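Local atomic coordinates of DNA polymerase III subunit beta (Deinococcus radiodurans, PDB entry 4TRT), a protein that forms a ring-shaped head-to-tail homodimer around DNA and probably tethers DNA polymerases and other proteins to it, making synthesis processive. Residues A124-D129 with F210-G215; K187-P192 with L228-G233. One frame throughout, in Å; residues are numbered along the deposited sequence.

Contact 1: residues A124-D129 with F210-G215; sequences ADVSLD and FTYGDG
Phe210 and Val126 form an antiparallel hydrogen-bonded pair. Phe210 N donates to Val126 O over 2.9 Å, the N-H...O angle being 167°. The Phe210 carbonyl serves two donors: Asp125 N at 2.9 Å, nearly along the C=O axis, and Val126 N at 3.4 Å, a weak bond. With Asp125 and Val126 both facing one residue, this is a classic beta bulge. On the face that Val126 and Phe210 share, Val126 CG2 sits 3.9 Å from Phe210 CB, while Leu128 reaches the far end of the ring, its CD2 3.9 Å from Phe210 CZ. Thr211 OG1 hydrogen-bonds to Gln123 O. At Tyr212 the Asp125 carboxylate takes over from the backbone: Tyr212 N donates to Asp125 OD2 over 2.9 Å, at the anti lone pair, while OD1 is held by Gln123 NE2. Tyr212 CG stands anti to its carbonyl carbon (chi1 -59°), and the carboxylate and ring planes are almost parallel, 8° apart, but set off from each other, with Asp125 CB 3.5 Å from Tyr212 CD2. The hydroxyl hydrogen-bonds to Lys187 N, and the ring makes a cation-pi contact with the same lysine. An alanine here would probably leave Lys187 without both of these partners and open a gap beside Asp125 CB. Strand 126-129 forms an outer edge of its sheet within the chain; strand 207-212 lies between it and strand 216-220, and Leu133 of helix 130-140 covers Leu128 and Phe210.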
# COMPACT_ATOMS: atom_id res chain seq x y z
N ALA A 124 -13.83 -16.65 -34.47
CA ALA A 124 -14.79 -16.40 -33.40
C ALA A 124 -15.65 -17.63 -33.14
O ALA A 124 -16.73 -17.74 -33.69
CB ALA A 124 -15.66 -15.20 -33.76
N ASP A 125 -15.17 -18.53 -32.29
CA ASP A 125 -15.90 -19.77 -31.98
C ASP A 125 -17.05 -19.53 -31.00
O ASP A 125 -18.13 -20.08 -31.17
CB ASP A 125 -14.95 -20.84 -31.43
CG ASP A 125 -13.98 -21.35 -32.49
OD1 ASP A 125 -14.41 -21.59 -33.63
OD2 ASP A 125 -12.78 -21.51 -32.16
N VAL A 126 -16.81 -18.71 -29.98
CA VAL A 126 -17.86 -18.28 -29.06
C VAL A 126 -17.71 -16.79 -28.83
O VAL A 126 -16.63 -16.23 -28.98
CB VAL A 126 -17.77 -18.97 -27.68
CG1 VAL A 126 -19.17 -19.25 -27.13
CG2 VAL A 126 -16.98 -20.25 -27.75
N SER A 127 -18.81 -16.16 -28.45
CA SER A 127 -18.85 -14.75 -28.11
C SER A 127 -19.65 -14.56 -26.83
O SER A 127 -20.75 -15.07 -26.71
CB SER A 127 -19.48 -13.97 -29.26
OG SER A 127 -19.57 -12.59 -28.97
N LEU A 128 -19.07 -13.87 -25.85
CA LEU A 128 -19.82 -13.51 -24.63
C LEU A 128 -19.46 -12.09 -24.20
O LEU A 128 -18.61 -11.45 -24.82
CB LEU A 128 -19.56 -14.50 -23.48
CG LEU A 128 -18.14 -15.02 -23.37
CD1 LEU A 128 -17.28 -13.96 -22.71
CD2 LEU A 128 -18.08 -16.33 -22.59
N ASP A 129 -20.11 -11.60 -23.16
CA ASP A 129 -19.76 -10.29 -22.62
C ASP A 129 -18.59 -10.41 -21.63
O ASP A 129 -18.68 -11.13 -20.64
CB ASP A 129 -20.94 -9.63 -21.92
CG ASP A 129 -20.61 -8.22 -21.46
OD1 ASP A 129 -20.75 -7.28 -22.27
OD2 ASP A 129 -20.17 -8.07 -20.31
N PHE A 210 -13.85 -16.06 -28.05
CA PHE A 210 -12.98 -17.22 -27.80
C PHE A 210 -12.62 -17.89 -29.12
O PHE A 210 -13.49 -18.13 -29.97
CB PHE A 210 -13.71 -18.28 -26.96
CG PHE A 210 -13.90 -17.93 -25.51
CD1 PHE A 210 -13.57 -16.69 -24.99
CD2 PHE A 210 -14.46 -18.88 -24.66
CE1 PHE A 210 -13.78 -16.41 -23.66
CE2 PHE A 210 -14.67 -18.60 -23.32
CZ PHE A 210 -14.32 -17.36 -22.82
N THR A 211 -11.34 -18.20 -29.29
CA THR A 211 -10.88 -19.06 -30.37
C THR A 211 -10.29 -20.30 -29.73
O THR A 211 -9.30 -20.21 -28.99
CB THR A 211 -9.78 -18.38 -31.22
OG1 THR A 211 -10.24 -17.10 -31.68
CG2 THR A 211 -9.40 -19.26 -32.41
N TYR A 212 -10.88 -21.47 -30.02
CA TYR A 212 -10.40 -22.74 -29.48
C TYR A 212 -9.14 -23.19 -30.20
O TYR A 212 -9.04 -23.06 -31.41
CB TYR A 212 -11.46 -23.83 -29.64
CG TYR A 212 -12.76 -23.54 -28.96
CD1 TYR A 212 -12.80 -23.14 -27.63
CD2 TYR A 212 -13.97 -23.67 -29.64
CE1 TYR A 212 -14.00 -22.88 -27.00
CE2 TYR A 212 -15.18 -23.41 -29.02
CZ TYR A 212 -15.18 -23.02 -27.70
OH TYR A 212 -16.37 -22.77 -27.06
N GLY A 213 -8.19 -23.73 -29.45
CA GLY A 213 -6.98 -24.29 -30.03
C GLY A 213 -6.71 -25.64 -29.43
O GLY A 213 -7.53 -26.16 -28.67
N ASP A 214 -5.56 -26.21 -29.75
CA ASP A 214 -5.18 -27.52 -29.21
C ASP A 214 -4.54 -27.32 -27.84
O ASP A 214 -3.41 -26.85 -27.74
CB ASP A 214 -4.20 -28.21 -30.17
CG ASP A 214 -3.80 -29.59 -29.70
OD1 ASP A 214 -4.46 -30.16 -28.80
OD2 ASP A 214 -2.82 -30.13 -30.24
N GLY A 215 -5.28 -27.67 -26.79
CA GLY A 215 -4.82 -27.46 -25.42
C GLY A 215 -4.65 -25.99 -25.03
O GLY A 215 -3.95 -25.68 -24.07

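Contact 2: residues K187-P192 with L228-G233; sequences KNLIIP and LKLLDG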
# COMPACT_ATOMS: atom_id res chain seq x y z
N LYS A 187 -18.01 -25.12 -26.10
CA LYS A 187 -17.60 -26.32 -25.37
C LYS A 187 -17.09 -26.01 -23.97
O LYS A 187 -16.62 -24.91 -23.68
CB LYS A 187 -16.59 -27.15 -26.17
CG LYS A 187 -15.23 -26.52 -26.36
CD LYS A 187 -14.27 -27.52 -27.00
CE LYS A 187 -12.86 -26.98 -27.03
NZ LYS A 187 -11.97 -27.94 -27.74
N ASN A 188 -17.16 -27.02 -23.11
CA ASN A 188 -16.68 -26.89 -21.76
C ASN A 188 -15.16 -26.80 -21.75
O ASN A 188 -14.49 -27.53 -22.49
CB ASN A 188 -17.16 -28.03 -20.88
CG ASN A 188 -18.65 -27.99 -20.63
OD1 ASN A 188 -19.38 -27.16 -21.20
ND2 ASN A 188 -19.13 -28.89 -19.79
N LEU A 189 -14.66 -25.89 -20.92
CA LEU A 189 -13.24 -25.56 -20.82
C LEU A 189 -12.85 -25.56 -19.34
O LEU A 189 -13.68 -25.28 -18.49
CB LEU A 189 -12.98 -24.15 -21.36
CG LEU A 189 -13.38 -23.85 -22.81
CD1 LEU A 189 -13.32 -22.36 -23.08
CD2 LEU A 189 -12.50 -24.60 -23.80
N ILE A 190 -11.60 -25.89 -19.05
CA ILE A 190 -11.03 -25.70 -17.72
C ILE A 190 -9.81 -24.80 -17.87
O ILE A 190 -8.84 -25.17 -18.54
CB ILE A 190 -10.61 -27.02 -17.05
CG1 ILE A 190 -11.80 -28.00 -17.00
CG2 ILE A 190 -10.06 -26.73 -15.66
CD1 ILE A 190 -11.43 -29.41 -16.60
N ILE A 191 -9.88 -23.62 -17.26
CA ILE A 191 -8.86 -22.58 -17.40
C ILE A 191 -7.97 -22.55 -16.14
O ILE A 191 -8.49 -22.45 -15.05
CB ILE A 191 -9.52 -21.18 -17.56
CG1 ILE A 191 -10.57 -21.19 -18.67
CG2 ILE A 191 -8.46 -20.10 -17.80
CD1 ILE A 191 -10.01 -21.42 -20.04
N PRO A 192 -6.64 -22.60 -16.29
CA PRO A 192 -5.77 -22.54 -15.11
C PRO A 192 -6.06 -21.28 -14.28
O PRO A 192 -6.29 -20.22 -14.86
CB PRO A 192 -4.36 -22.51 -15.70
CG PRO A 192 -4.50 -23.15 -17.04
CD PRO A 192 -5.85 -22.75 -17.53
N LEU A 228 -3.75 -18.54 -23.67
CA LEU A 228 -3.57 -19.27 -22.43
C LEU A 228 -3.74 -20.76 -22.65
O LEU A 228 -4.37 -21.17 -23.64
CB LEU A 228 -4.55 -18.82 -21.37
CG LEU A 228 -6.02 -18.80 -21.81
CD1 LEU A 228 -6.95 -19.45 -20.79
CD2 LEU A 228 -6.44 -17.37 -22.11
N LYS A 229 -3.18 -21.53 -21.74
CA LYS A 229 -3.28 -22.97 -21.78
C LYS A 229 -4.62 -23.37 -21.20
O LYS A 229 -5.21 -22.62 -20.43
CB LYS A 229 -2.18 -23.61 -20.95
CG LYS A 229 -0.79 -23.37 -21.48
CD LYS A 229 0.25 -23.95 -20.55
CE LYS A 229 1.65 -23.54 -20.97
NZ LYS A 229 2.57 -23.69 -19.81
N LEU A 230 -5.10 -24.55 -21.58
CA LEU A 230 -6.30 -25.12 -21.00
C LEU A 230 -5.91 -26.43 -20.33
O LEU A 230 -5.01 -27.11 -20.82
CB LEU A 230 -7.34 -25.41 -22.09
CG LEU A 230 -8.04 -24.22 -22.74
CD1 LEU A 230 -8.98 -24.71 -23.85
CD2 LEU A 230 -8.78 -23.42 -21.69
N LEU A 231 -6.58 -26.80 -19.25
CA LEU A 231 -6.30 -28.08 -18.58
C LEU A 231 -7.08 -29.20 -19.23
O LEU A 231 -8.22 -29.01 -19.67
CB LEU A 231 -6.63 -28.01 -17.09
CG LEU A 231 -5.90 -26.92 -16.28
CD1 LEU A 231 -6.22 -27.08 -14.79
CD2 LEU A 231 -4.40 -26.93 -16.49
N ASP A 232 -6.45 -30.37 -19.30
CA ASP A 232 -7.08 -31.57 -19.82
C ASP A 232 -7.93 -32.25 -18.75
O ASP A 232 -7.80 -31.96 -17.56
CB ASP A 232 -6.02 -32.56 -20.30
CG ASP A 232 -5.56 -32.27 -21.71
OD1 ASP A 232 -6.31 -32.61 -22.65
OD2 ASP A 232 -4.44 -31.73 -21.87
N GLY A 233 -8.77 -33.17 -19.18
CA GLY A 233 -9.60 -33.94 -18.26
C GLY A 233 -10.99 -33.35 -18.15
O GLY A 233 -11.26 -32.27 -18.65
O HOH W 1 -10.21 -27.46 -21.09
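Ile190 and Leu231 share the one direct hydrogen bond between the segments: Leu231 N donates to Ile190 O over 2.9 Å, with an N-H...O angle of 167°. The same oxygen also receives a CA-H...O contact from Leu230. Beside them water 1 bridges the two backbones, accepting from Ile190 N and donating to Leu231 O, each at 2.9 Å, so the second link of the pair is made through solvent. Less well served is Lys229 O, buried with no hydrogen-bonding partner; Pro192 CD closes on it at 3.0 Å. The NZ of Lys229 leads off to a salt bridge with Glu51. Apolar contacts do the rest. Ile190 CG2, anti to its backbone N, lies 3.9 Å from Leu231 CB, the two side chains crossing at about a right angle. Pro192 and Leu231 slide past each other in opposite directions, with Pro192 CG 3.8 Å from Leu231 CD2. Ile191 CG2 presses on Leu228 CD1 at 3.4 Å, tighter than usual, and Leu189 CD2 meets Leu230 CD1 at 3.5 Å. Strand 189-192, an outer strand of its sheet paired with strand 155-161, thus meets the end of strand 224-229 from the other sheet; Leu217 of strand 216-220 touches Leu189, Ile191 and Leu230, and helix 193-202 packs on Ile191 and Leu228.

In the fold
Both contacts lie in the central domain and are partly buried, their centres 12 Å apart. Both reach one sheet, which holds strands 126-129, 207-212 and 224-229. Contact 1 joins neighbouring strands at its edge, where backbone bonds and a carboxylate join apolar packing on one face. Contact 2 instead joins the outer strand of a second sheet to the end of strand 224-229, and relies on aliphatic packing with one direct bond and a water. They are tied to each other: Gly215 O probably hydrogen-bonds to Leu230 N, and Leu189 packs against the rings of Phe210 and Tyr212. The apolar interior between the two sheets is therefore common to both, whereas Ala124 and Lys229 lie at their solvent-exposed margins.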